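Local coordinates for Thiol:disulfide interchange protein DsbC (Haemophilus influenzae, PDB 1T3B) that acts as a homodimeric periplasmic thiol:disulfide oxidoreductase and probably reshuffles wrong disulfides in folding proteins, at residues 106-111 against 116-121; 92-95 against 100-103; 35-40 against 46-51; 68-73 against 171-176; 140-143 against 147-150. One frame throughout, in Å; residues are numbered along the deposited sequence.

Contact 1. Residues 106-111 against 116-121; sequences QQLKEY and ITVRYL
Tyr120 brings its ring and hydroxyl up to the isobutyl group of Leu108: CD1 of Leu108 lies oblique to the ring, and Leu108 CD2 lies 3.5 Å from Tyr120 OH. One face of the same ring carries CG1 of Val118, two residues earlier in the same strand, 3.8 Å above the plane and displaced toward the rim. The ring of Tyr111 has Val118 CG2 at an oblique position, with the shortest approach, 3.9 Å, running from that methyl to Tyr111 CB. Leu108 and Val118 meet at nearly a right angle, Leu108 CD1 resting 3.6 Å from Val118 CB. With CG of Tyr111 placed anti to the carbonyl carbon (chi1 -66°), the phenol heads away from the strand, and its hydroxyl is hydrogen-bonded instead to the carbonyl O of Leu197. Ile116 N donates to Tyr111 O over 2.9 Å, which ties the start of the strand to helix 108-113. This buried layer joins the helix to strand 116-122 of the thioredoxin-like sheet. Helix 199-208 meets both Tyr111 and Ile116, while Tyr81 of strand 79-81 touches Leu108 and sets its ring steeply against that of Tyr120.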
# COMPACT_ATOMS: atom_id res chain seq x y z
N GLN A 106 25.23 -28.13 -7.73
CA GLN A 106 25.76 -29.38 -8.25
C GLN A 106 25.30 -29.66 -9.66
O GLN A 106 25.67 -30.67 -10.24
CB GLN A 106 25.34 -30.55 -7.36
CG GLN A 106 26.01 -30.57 -6.01
CD GLN A 106 25.72 -31.84 -5.25
OE1 GLN A 106 24.57 -32.13 -4.91
NE2 GLN A 106 26.76 -32.63 -4.98
N GLN A 107 24.49 -28.77 -10.22
CA GLN A 107 23.98 -28.98 -11.56
C GLN A 107 24.23 -27.84 -12.51
O GLN A 107 23.52 -27.70 -13.51
CB GLN A 107 22.48 -29.26 -11.48
CG GLN A 107 22.15 -30.43 -10.58
CD GLN A 107 20.68 -30.57 -10.30
OE1 GLN A 107 19.88 -30.62 -11.22
NE2 GLN A 107 20.32 -30.65 -9.03
N LEU A 108 25.23 -27.03 -12.22
CA LEU A 108 25.54 -25.92 -13.11
C LEU A 108 25.80 -26.48 -14.50
O LEU A 108 25.40 -25.89 -15.50
CB LEU A 108 26.78 -25.15 -12.62
CG LEU A 108 26.66 -24.04 -11.58
CD1 LEU A 108 25.38 -23.27 -11.81
CD2 LEU A 108 26.67 -24.61 -10.21
N LYS A 109 26.47 -27.63 -14.56
CA LYS A 109 26.77 -28.26 -15.85
C LYS A 109 25.47 -28.47 -16.63
O LYS A 109 25.41 -28.16 -17.82
CB LYS A 109 27.49 -29.60 -15.64
N GLU A 110 24.44 -28.99 -15.96
CA GLU A 110 23.14 -29.22 -16.58
C GLU A 110 22.49 -27.91 -16.98
O GLU A 110 22.08 -27.75 -18.12
CB GLU A 110 22.21 -29.97 -15.62
CG GLU A 110 22.52 -31.45 -15.44
CD GLU A 110 23.83 -31.70 -14.71
OE1 GLU A 110 24.89 -31.33 -15.25
OE2 GLU A 110 23.79 -32.28 -13.60
N TYR A 111 22.39 -26.95 -16.06
CA TYR A 111 21.79 -25.66 -16.41
C TYR A 111 22.58 -25.06 -17.56
O TYR A 111 22.02 -24.53 -18.51
CB TYR A 111 21.81 -24.66 -15.25
CG TYR A 111 20.94 -25.04 -14.07
CD1 TYR A 111 21.50 -25.67 -12.95
CD2 TYR A 111 19.57 -24.78 -14.08
CE1 TYR A 111 20.71 -26.04 -11.88
CE2 TYR A 111 18.78 -25.15 -13.01
CZ TYR A 111 19.35 -25.78 -11.91
OH TYR A 111 18.57 -26.18 -10.86
N ILE A 116 21.59 -22.11 -20.13
CA ILE A 116 21.24 -21.15 -19.09
C ILE A 116 22.46 -20.75 -18.27
O ILE A 116 23.08 -21.57 -17.61
CB ILE A 116 20.17 -21.72 -18.12
CG1 ILE A 116 18.97 -22.26 -18.90
CG2 ILE A 116 19.70 -20.62 -17.18
CD1 ILE A 116 17.85 -22.79 -18.03
N THR A 117 22.79 -19.47 -18.33
CA THR A 117 23.91 -18.90 -17.59
C THR A 117 23.46 -18.56 -16.17
O THR A 117 22.56 -17.73 -15.99
CB THR A 117 24.39 -17.59 -18.25
OG1 THR A 117 25.14 -17.90 -19.43
CG2 THR A 117 25.24 -16.78 -17.30
N VAL A 118 24.08 -19.19 -15.17
CA VAL A 118 23.71 -18.93 -13.79
C VAL A 118 24.60 -17.85 -13.18
O VAL A 118 25.81 -17.95 -13.20
CB VAL A 118 23.79 -20.22 -12.95
CG1 VAL A 118 23.41 -19.95 -11.52
CG2 VAL A 118 22.88 -21.28 -13.54
N ARG A 119 23.98 -16.81 -12.63
CA ARG A 119 24.72 -15.70 -12.03
C ARG A 119 24.32 -15.56 -10.56
O ARG A 119 23.18 -15.26 -10.26
CB ARG A 119 24.42 -14.40 -12.78
CG ARG A 119 24.25 -14.59 -14.28
CD ARG A 119 24.27 -13.27 -15.03
NE ARG A 119 23.31 -12.32 -14.49
CZ ARG A 119 23.10 -11.10 -14.96
NH1 ARG A 119 23.79 -10.66 -16.00
NH2 ARG A 119 22.19 -10.31 -14.39
N TYR A 120 25.26 -15.78 -9.65
CA TYR A 120 24.95 -15.70 -8.24
C TYR A 120 25.14 -14.35 -7.57
O TYR A 120 26.13 -13.65 -7.80
CB TYR A 120 25.76 -16.70 -7.42
CG TYR A 120 25.50 -18.17 -7.68
CD1 TYR A 120 24.25 -18.74 -7.48
CD2 TYR A 120 26.54 -18.99 -8.09
CE1 TYR A 120 24.05 -20.11 -7.68
CE2 TYR A 120 26.34 -20.34 -8.30
CZ TYR A 120 25.11 -20.89 -8.10
OH TYR A 120 24.97 -22.23 -8.34
N LEU A 121 24.18 -14.05 -6.72
CA LEU A 121 24.15 -12.86 -5.89
C LEU A 121 24.05 -13.51 -4.52
O LEU A 121 23.55 -14.62 -4.40
CB LEU A 121 22.90 -12.03 -6.18
CG LEU A 121 23.04 -11.11 -7.37
CD1 LEU A 121 21.76 -10.39 -7.63
CD2 LEU A 121 24.14 -10.12 -7.08

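Contact 2. Residues 92-95 against 100-103; sequences VFMD and YCHL
The carbonyl O of Asp95 meets two atoms of Cys101, CB at 3.4 Å and SG at 3.7 Å, with no hydrogen bond joining the two segments. The carboxylate of the same aspartate is held at both oxygens by residues beyond the contact, OD1 by Thr97 OG1 and OD2 by the backbone N of Arg125. This is the thioredoxin-type CxxC site: central strand 88-94 ends just before the helix that carries the redox-active cysteines. Cys101 is the second of these and is disulfide-bonded to Cys98. The sulfur lies anti to its own carbonyl carbon (chi1 -54°), which brings it to the strand end, where the backbone N of Asp95 is also 3.7 Å from Cys101 SG. Thr182 touches both Cys101 and Asp95. It precedes Pro183 in the loop that probably corresponds to the cis-proline loop of the thioredoxin family. The cysteine is thus buried between its helix, the strand end and that loop. Met94 supplies the apolar part of the contact. Its chain starts anti to the backbone N and then bends at the next two bonds, so that the near end of the side chain passes close beside the cysteine while the rest turns away. The approach is made by the methylene Met94 CG, 3.5 Å from Cys101 CB.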
# COMPACT_ATOMS: atom_id res chain seq x y z
N VAL A 92 20.53 -15.87 -9.56
CA VAL A 92 20.05 -16.64 -8.42
C VAL A 92 20.55 -16.09 -7.10
O VAL A 92 21.74 -15.81 -6.97
CB VAL A 92 20.54 -18.09 -8.54
CG1 VAL A 92 20.15 -18.90 -7.33
CG2 VAL A 92 20.01 -18.70 -9.79
N PHE A 93 19.65 -15.93 -6.13
CA PHE A 93 20.05 -15.46 -4.81
C PHE A 93 20.32 -16.73 -4.03
O PHE A 93 19.47 -17.59 -3.88
CB PHE A 93 18.96 -14.63 -4.15
CG PHE A 93 18.85 -13.24 -4.71
CD1 PHE A 93 18.11 -13.00 -5.86
CD2 PHE A 93 19.51 -12.18 -4.10
CE1 PHE A 93 18.03 -11.71 -6.39
CE2 PHE A 93 19.43 -10.90 -4.62
CZ PHE A 93 18.69 -10.66 -5.77
N MET A 94 21.54 -16.85 -3.53
CA MET A 94 21.91 -18.07 -2.89
C MET A 94 22.56 -17.91 -1.52
O MET A 94 23.08 -16.85 -1.20
CB MET A 94 22.82 -18.81 -3.86
CG MET A 94 23.49 -20.02 -3.33
SD MET A 94 25.22 -19.92 -3.78
CE MET A 94 25.85 -18.93 -2.48
N ASP A 95 22.48 -18.96 -0.72
CA ASP A 95 23.07 -18.98 0.61
C ASP A 95 23.92 -20.24 0.69
O ASP A 95 23.57 -21.27 0.12
CB ASP A 95 21.97 -19.01 1.68
CG ASP A 95 22.50 -18.77 3.07
OD1 ASP A 95 23.45 -19.48 3.48
OD2 ASP A 95 21.98 -17.86 3.76
N TYR A 100 19.22 -26.80 -0.96
CA TYR A 100 18.76 -26.67 -2.34
C TYR A 100 19.62 -25.72 -3.15
O TYR A 100 19.73 -25.86 -4.37
CB TYR A 100 17.29 -26.23 -2.36
CG TYR A 100 16.32 -27.38 -2.15
CD1 TYR A 100 16.14 -28.35 -3.13
CD2 TYR A 100 15.62 -27.52 -0.95
CE1 TYR A 100 15.28 -29.43 -2.93
CE2 TYR A 100 14.76 -28.61 -0.74
CZ TYR A 100 14.60 -29.55 -1.73
OH TYR A 100 13.77 -30.62 -1.53
N CYS A 101 20.24 -24.75 -2.50
CA CYS A 101 21.12 -23.84 -3.21
C CYS A 101 22.27 -24.77 -3.57
O CYS A 101 22.81 -24.73 -4.68
CB CYS A 101 21.63 -22.74 -2.29
SG CYS A 101 20.31 -21.82 -1.46
N HIS A 102 22.65 -25.61 -2.62
CA HIS A 102 23.72 -26.54 -2.86
C HIS A 102 23.41 -27.41 -4.07
O HIS A 102 24.18 -27.46 -5.03
CB HIS A 102 23.95 -27.42 -1.64
CG HIS A 102 24.92 -28.52 -1.89
ND1 HIS A 102 26.28 -28.31 -2.03
CD2 HIS A 102 24.73 -29.85 -2.09
CE1 HIS A 102 26.88 -29.45 -2.30
NE2 HIS A 102 25.97 -30.41 -2.34
N LEU A 103 22.27 -28.09 -4.01
CA LEU A 103 21.81 -28.98 -5.07
C LEU A 103 21.81 -28.27 -6.41
O LEU A 103 22.32 -28.79 -7.40
CB LEU A 103 20.41 -29.49 -4.75
CG LEU A 103 19.85 -30.57 -5.68
CD1 LEU A 103 20.72 -31.81 -5.56
CD2 LEU A 103 18.40 -30.90 -5.31

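Contact 3. Residues 35-40 against 46-51; sequences GILYVS and LFEGKL
A beta hairpin of the N-terminal domain, through which the two subunits meet, pairs strand 35-40 with strand 46-47. Phe47 N donates to Tyr38 O across 2.9 Å, whereas the return bond from Tyr38 N to Phe47 O is weak. Val39 and Leu46 follow as an antiparallel non-hydrogen-bonded pair. On their side of the hairpin, one methyl meets both neighbours: Leu46 CD1 lies 3.4 Å from Val39 CG2 and equally close to Leu37 CD1, fitting between the two side chains. CG of Leu46 stands anti to its backbone N (chi1 173°), and the methyl thereby reaches back over the first strand.

The other side belongs to Tyr38, Phe47 and Leu51. Beyond strand 46-47 the chain curves round and returns Leu51 to Tyr38, where its CB makes a CH-pi contact over one ring face, 4.0 Å from the centroid and 24° off the normal. Tyr38 CB rests on Phe47 CB at 3.7 Å. The second subunit continues the layer: its own Phe47 meets the ring of Phe47, its Leu51 packs on that side chain, and Leu46 forms backbone hydrogen bonds to it. At the edge of the Phe47 ring, in its plane, Tyr38 O lies 3.2 Å from Phe47 CD1.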
# COMPACT_ATOMS: atom_id res chain seq x y z
N GLY A 35 11.20 4.29 -1.18
CA GLY A 35 10.63 3.40 -2.17
C GLY A 35 10.51 4.02 -3.54
O GLY A 35 10.88 5.18 -3.75
N ILE A 36 10.00 3.25 -4.49
CA ILE A 36 9.83 3.75 -5.84
C ILE A 36 8.54 4.57 -5.92
O ILE A 36 7.45 4.05 -6.17
CB ILE A 36 9.83 2.56 -6.86
CG1 ILE A 36 11.25 1.98 -6.94
CG2 ILE A 36 9.34 3.02 -8.24
CD1 ILE A 36 11.37 0.75 -7.81
N LEU A 37 8.69 5.87 -5.66
CA LEU A 37 7.58 6.82 -5.69
C LEU A 37 7.29 7.30 -7.10
O LEU A 37 7.89 6.85 -8.07
CB LEU A 37 7.91 8.04 -4.82
CG LEU A 37 8.31 7.71 -3.39
CD1 LEU A 37 8.52 8.99 -2.59
CD2 LEU A 37 7.24 6.86 -2.75
N TYR A 38 6.34 8.22 -7.20
CA TYR A 38 5.96 8.80 -8.48
C TYR A 38 5.56 10.24 -8.21
O TYR A 38 4.67 10.50 -7.41
CB TYR A 38 4.80 8.01 -9.08
CG TYR A 38 5.23 6.64 -9.57
CD1 TYR A 38 5.75 6.48 -10.84
CD2 TYR A 38 5.16 5.52 -8.74
CE1 TYR A 38 6.18 5.23 -11.29
CE2 TYR A 38 5.59 4.27 -9.17
CZ TYR A 38 6.10 4.14 -10.45
OH TYR A 38 6.55 2.90 -10.89
N VAL A 39 6.24 11.17 -8.87
CA VAL A 39 6.00 12.59 -8.65
C VAL A 39 5.72 13.40 -9.90
O VAL A 39 6.16 13.07 -11.00
CB VAL A 39 7.21 13.22 -7.91
CG1 VAL A 39 6.96 14.71 -7.66
CG2 VAL A 39 7.44 12.50 -6.59
N SER A 40 5.00 14.50 -9.70
CA SER A 40 4.62 15.40 -10.78
C SER A 40 5.78 16.27 -11.25
O SER A 40 6.65 16.64 -10.46
CB SER A 40 3.46 16.29 -10.32
N LEU A 46 2.46 13.50 -4.75
CA LEU A 46 3.26 12.29 -4.60
C LEU A 46 2.43 11.01 -4.52
O LEU A 46 1.42 10.96 -3.82
CB LEU A 46 4.11 12.36 -3.34
CG LEU A 46 4.83 11.03 -3.06
CD1 LEU A 46 6.08 10.98 -3.92
CD2 LEU A 46 5.16 10.88 -1.59
N PHE A 47 2.86 9.97 -5.23
CA PHE A 47 2.18 8.69 -5.17
C PHE A 47 3.04 7.79 -4.33
O PHE A 47 4.13 7.40 -4.75
CB PHE A 47 2.05 8.05 -6.54
CG PHE A 47 1.15 8.78 -7.46
CD1 PHE A 47 1.56 9.97 -8.05
CD2 PHE A 47 -0.11 8.29 -7.73
CE1 PHE A 47 0.71 10.66 -8.91
CE2 PHE A 47 -0.97 8.97 -8.59
CZ PHE A 47 -0.56 10.16 -9.18
N GLU A 48 2.57 7.48 -3.13
CA GLU A 48 3.30 6.61 -2.23
C GLU A 48 2.64 5.26 -2.38
O GLU A 48 2.49 4.51 -1.43
CB GLU A 48 3.21 7.13 -0.79
CG GLU A 48 4.08 6.39 0.23
CD GLU A 48 4.75 7.33 1.22
OE1 GLU A 48 4.04 8.19 1.81
OE2 GLU A 48 5.98 7.20 1.43
N GLY A 49 2.22 4.96 -3.61
CA GLY A 49 1.57 3.70 -3.89
C GLY A 49 2.42 2.77 -4.76
O GLY A 49 3.62 2.62 -4.52
N LYS A 50 1.79 2.18 -5.77
CA LYS A 50 2.46 1.25 -6.68
C LYS A 50 1.80 1.27 -8.08
O LYS A 50 0.65 0.85 -8.25
CB LYS A 50 2.41 -0.15 -6.06
CG LYS A 50 3.05 -1.23 -6.89
CD LYS A 50 2.97 -2.60 -6.21
CE LYS A 50 4.10 -2.83 -5.20
NZ LYS A 50 4.10 -4.25 -4.71
N LEU A 51 2.54 1.75 -9.09
CA LEU A 51 2.02 1.84 -10.46
C LEU A 51 2.20 0.61 -11.35
O LEU A 51 3.31 0.10 -11.51
CB LEU A 51 2.63 3.07 -11.16
CG LEU A 51 2.36 3.21 -12.67
CD1 LEU A 51 0.86 3.23 -12.94
CD2 LEU A 51 3.03 4.48 -13.18

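Contact 4. Residues 68-73 against 171-176; sequences VDKLNS and YELGIQ
Leu173 divides its two methyls between consecutive residues of the facing helix. CD1 touches Lys70 CG at 3.5 Å, and CD2 lies 3.6 Å from Leu71 CA and 3.7 Å from Leu71 CB. This fork depends on a first torsion of 164°, which sets CG opposite the backbone N and sends both branches across the gap. Lys70 starts out the same way, then bends at its second and fourth torsions (78° and -51°); its aliphatic part slides past Leu173 in the reverse direction, and its ammonium group comes to the end of Gln176. Leu71 offers mainly its CB and backbone, meeting Leu173 at about a right angle, while its far end packs on Arg119 and Leu121 of strand 116-122. Lys70 and Gln176 form the more open margin of the contact, and the two leucines its buried part. The axes of segments 68-72 and 171-176 approach to 10.8 Å and run nearly antiparallel, so side chains, chiefly the forked end of Leu173, bridge the gap and reach as far as the backbone of Leu71. Helix 63-72 probably corresponds to the linker helix of the DsbC family, which connects the dimerisation domain to the catalytic domain; here its last turn rests against helix 166-177 of the thioredoxin-like fold.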
# COMPACT_ATOMS: atom_id res chain seq x y z
N VAL A 68 15.11 -4.37 -11.94
CA VAL A 68 16.02 -5.22 -12.70
C VAL A 68 17.31 -4.50 -13.10
O VAL A 68 18.39 -5.08 -13.02
CB VAL A 68 15.36 -5.75 -13.98
CG1 VAL A 68 15.27 -4.66 -15.02
CG2 VAL A 68 16.13 -6.92 -14.50
N ASP A 69 17.20 -3.25 -13.54
CA ASP A 69 18.38 -2.49 -13.93
C ASP A 69 19.31 -2.42 -12.72
O ASP A 69 20.53 -2.57 -12.85
CB ASP A 69 18.02 -1.06 -14.36
CG ASP A 69 17.05 -1.03 -15.53
OD1 ASP A 69 16.98 -2.01 -16.30
OD2 ASP A 69 16.36 0.01 -15.70
N LYS A 70 18.73 -2.18 -11.55
CA LYS A 70 19.47 -2.11 -10.29
C LYS A 70 20.30 -3.38 -10.15
O LYS A 70 21.51 -3.33 -9.98
CB LYS A 70 18.47 -1.99 -9.13
CG LYS A 70 19.05 -2.11 -7.73
CD LYS A 70 19.73 -0.84 -7.29
CE LYS A 70 19.75 -0.76 -5.77
NZ LYS A 70 18.40 -0.97 -5.17
N LEU A 71 19.63 -4.53 -10.24
CA LEU A 71 20.28 -5.83 -10.14
C LEU A 71 21.39 -5.94 -11.18
O LEU A 71 22.57 -6.01 -10.84
CB LEU A 71 19.25 -6.94 -10.33
CG LEU A 71 19.74 -8.38 -10.42
CD1 LEU A 71 18.72 -9.33 -9.84
CD2 LEU A 71 20.00 -8.71 -11.85
N ASN A 72 21.02 -5.95 -12.45
CA ASN A 72 21.99 -6.04 -13.51
C ASN A 72 23.19 -5.15 -13.23
O ASN A 72 24.32 -5.53 -13.46
CB ASN A 72 21.37 -5.63 -14.84
CG ASN A 72 20.62 -6.76 -15.47
OD1 ASN A 72 20.77 -7.90 -15.06
ND2 ASN A 72 19.82 -6.47 -16.49
N SER A 73 22.93 -3.96 -12.71
CA SER A 73 24.02 -3.04 -12.43
C SER A 73 25.08 -3.62 -11.48
O SER A 73 26.06 -2.96 -11.18
CB SER A 73 23.47 -1.75 -11.82
OG SER A 73 23.35 -1.85 -10.42
N TYR A 171 21.82 -8.52 -0.41
CA TYR A 171 20.73 -8.90 0.46
C TYR A 171 19.55 -7.94 0.32
O TYR A 171 18.44 -8.32 -0.02
CB TYR A 171 21.22 -8.89 1.89
CG TYR A 171 20.21 -9.40 2.86
CD1 TYR A 171 20.15 -10.75 3.18
CD2 TYR A 171 19.30 -8.54 3.46
CE1 TYR A 171 19.22 -11.23 4.09
CE2 TYR A 171 18.36 -9.00 4.36
CZ TYR A 171 18.32 -10.35 4.68
OH TYR A 171 17.40 -10.81 5.58
N GLU A 172 19.82 -6.67 0.59
CA GLU A 172 18.81 -5.64 0.50
C GLU A 172 18.12 -5.61 -0.85
O GLU A 172 16.92 -5.36 -0.92
CB GLU A 172 19.46 -4.30 0.83
CG GLU A 172 20.18 -4.33 2.17
CD GLU A 172 20.95 -3.06 2.45
OE1 GLU A 172 21.59 -2.54 1.51
OE2 GLU A 172 20.94 -2.60 3.61
N LEU A 173 18.85 -5.87 -1.93
CA LEU A 173 18.24 -5.88 -3.27
C LEU A 173 17.32 -7.07 -3.41
O LEU A 173 16.35 -7.03 -4.17
CB LEU A 173 19.30 -5.95 -4.37
CG LEU A 173 18.81 -6.34 -5.78
CD1 LEU A 173 18.03 -5.19 -6.39
CD2 LEU A 173 19.98 -6.70 -6.68
N GLY A 174 17.63 -8.13 -2.68
CA GLY A 174 16.82 -9.34 -2.73
C GLY A 174 15.47 -9.11 -2.09
O GLY A 174 14.43 -9.53 -2.60
N ILE A 175 15.49 -8.43 -0.95
CA ILE A 175 14.25 -8.14 -0.26
C ILE A 175 13.35 -7.31 -1.17
O ILE A 175 12.17 -7.60 -1.31
CB ILE A 175 14.50 -7.42 1.06
CG1 ILE A 175 15.30 -8.36 1.98
CG2 ILE A 175 13.19 -7.03 1.72
CD1 ILE A 175 15.52 -7.83 3.37
N GLN A 176 13.93 -6.30 -1.81
CA GLN A 176 13.17 -5.46 -2.73
C GLN A 176 12.44 -6.35 -3.73
O GLN A 176 11.29 -6.08 -4.10
CB GLN A 176 14.09 -4.52 -3.49
CG GLN A 176 14.69 -3.40 -2.66
CD GLN A 176 15.46 -2.41 -3.51
OE1 GLN A 176 14.95 -1.92 -4.52
NE2 GLN A 176 16.70 -2.11 -3.12

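Contact 5. Residues 140-143 against 147-150; sequences WTAK and FALN
Ala142 and Ala148 face each other across the turn between two consecutive helices, 131-141 and 145-153. The two helices probably belong to the helical insertion that DsbC and its relatives carry within the thioredoxin-like domain. Apolar contacts alone join the segments, and no hydrogen bond crosses between them. The first is methyl against methyl, Ala142 CB to Ala148 CB at 3.9 Å, small side chains that let the two backbones come together near the turn. The second is looser and lies deeper: Leu149 CD1 is placed obliquely to the indole of Trp140, 4.5 Å from Trp140 CZ3. CB of Trp140 points away from the second helix, and an unusual first torsion of -105° helps swing the six-membered ring back toward Leu149.

One aromatic contact outside the segments involves the same indole: the ring of His170 stands steeply against it. Polar bonds keep to the flanks. Thr141 OG1 is hydrogen-bonded to the carbonyl O of Glu137 in its own helix, and Asn150 OD1 is hydrogen-bonded to the hydroxyl of Tyr81.

Further apolar packing fixes this turn onto the sheet, since Trp140 and Leu149 both touch Ile79, Tyr120 and Met94. There the two methyls of Leu149 part company, CD2 meeting the Tyr120 ring at its CD2 and CD1 packing on the terminal methyl CE of Met94.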
# COMPACT_ATOMS: atom_id res chain seq x y z
N TRP A 140 32.58 -13.69 -2.00
CA TRP A 140 32.15 -12.79 -3.06
C TRP A 140 33.16 -11.73 -3.49
O TRP A 140 33.05 -11.17 -4.58
CB TRP A 140 30.83 -12.12 -2.66
CG TRP A 140 29.65 -12.68 -3.39
CD1 TRP A 140 29.06 -12.17 -4.52
CD2 TRP A 140 28.97 -13.90 -3.10
NE1 TRP A 140 28.06 -13.01 -4.95
CE2 TRP A 140 27.99 -14.08 -4.09
CE3 TRP A 140 29.10 -14.86 -2.10
CZ2 TRP A 140 27.14 -15.18 -4.11
CZ3 TRP A 140 28.27 -15.95 -2.11
CH2 TRP A 140 27.30 -16.10 -3.11
N THR A 141 34.13 -11.46 -2.62
CA THR A 141 35.17 -10.45 -2.88
C THR A 141 36.56 -11.04 -3.07
O THR A 141 37.53 -10.31 -3.26
CB THR A 141 35.25 -9.43 -1.72
OG1 THR A 141 35.50 -10.13 -0.50
CG2 THR A 141 33.96 -8.64 -1.61
N ALA A 142 36.64 -12.37 -3.02
CA ALA A 142 37.91 -13.09 -3.18
C ALA A 142 38.62 -12.73 -4.49
O ALA A 142 38.14 -11.89 -5.24
CB ALA A 142 37.64 -14.57 -3.12
N LYS A 143 39.77 -13.36 -4.76
CA LYS A 143 40.52 -13.07 -5.99
C LYS A 143 39.92 -13.75 -7.22
O LYS A 143 40.11 -13.30 -8.34
CB LYS A 143 41.99 -13.44 -5.83
CG LYS A 143 42.91 -12.21 -5.73
CD LYS A 143 44.40 -12.58 -5.73
CE LYS A 143 44.75 -13.51 -6.89
NZ LYS A 143 44.19 -13.04 -8.18
N PHE A 147 36.25 -20.00 -7.67
CA PHE A 147 37.03 -20.98 -6.94
C PHE A 147 36.60 -20.94 -5.50
O PHE A 147 36.35 -21.98 -4.89
CB PHE A 147 38.52 -20.67 -7.03
CG PHE A 147 39.40 -21.71 -6.39
CD1 PHE A 147 39.87 -22.79 -7.12
CD2 PHE A 147 39.75 -21.60 -5.04
CE1 PHE A 147 40.68 -23.75 -6.53
CE2 PHE A 147 40.55 -22.55 -4.43
CZ PHE A 147 41.02 -23.63 -5.17
N ALA A 148 36.51 -19.74 -4.95
CA ALA A 148 36.12 -19.55 -3.57
C ALA A 148 34.77 -20.19 -3.28
O ALA A 148 34.62 -20.89 -2.28
CB ALA A 148 36.06 -18.08 -3.24
N LEU A 149 33.82 -19.94 -4.17
CA LEU A 149 32.47 -20.48 -4.04
C LEU A 149 32.44 -21.97 -4.31
O LEU A 149 31.81 -22.72 -3.56
CB LEU A 149 31.50 -19.78 -5.00
CG LEU A 149 30.05 -20.30 -4.98
CD1 LEU A 149 29.47 -20.01 -3.60
CD2 LEU A 149 29.19 -19.66 -6.08
N ASN A 150 33.10 -22.41 -5.37
CA ASN A 150 33.12 -23.83 -5.67
C ASN A 150 33.60 -24.60 -4.45
O ASN A 150 33.03 -25.64 -4.10
CB ASN A 150 34.00 -24.14 -6.88
CG ASN A 150 33.34 -23.76 -8.20
OD1 ASN A 150 32.11 -23.69 -8.31
ND2 ASN A 150 34.15 -23.54 -9.22

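In the fold
Contacts 1 and 2, with centres about 10 Å apart, share the central sheet: Arg119 O and Val92 N, at 2.8 Å, probably form a hydrogen bond between their neighbouring strands. Contact 5 packs against both, its centre about 15 Å from that of contact 2, which contains the redox-active Cys101. Contact 4 reaches the sheet from another direction, Phe93 CE2 touching Gly174 CA at 3.6 Å and Asn72 OD1 probably bonding to Arg119 NH2. Contact 3 stands apart in the dimerisation domain, its centre about 33 Å from that of contact 2. Contact 4, on the probable linker helix, lies between them, about 19 Å from contact 3 and about 17 Å from contact 2, centre to centre.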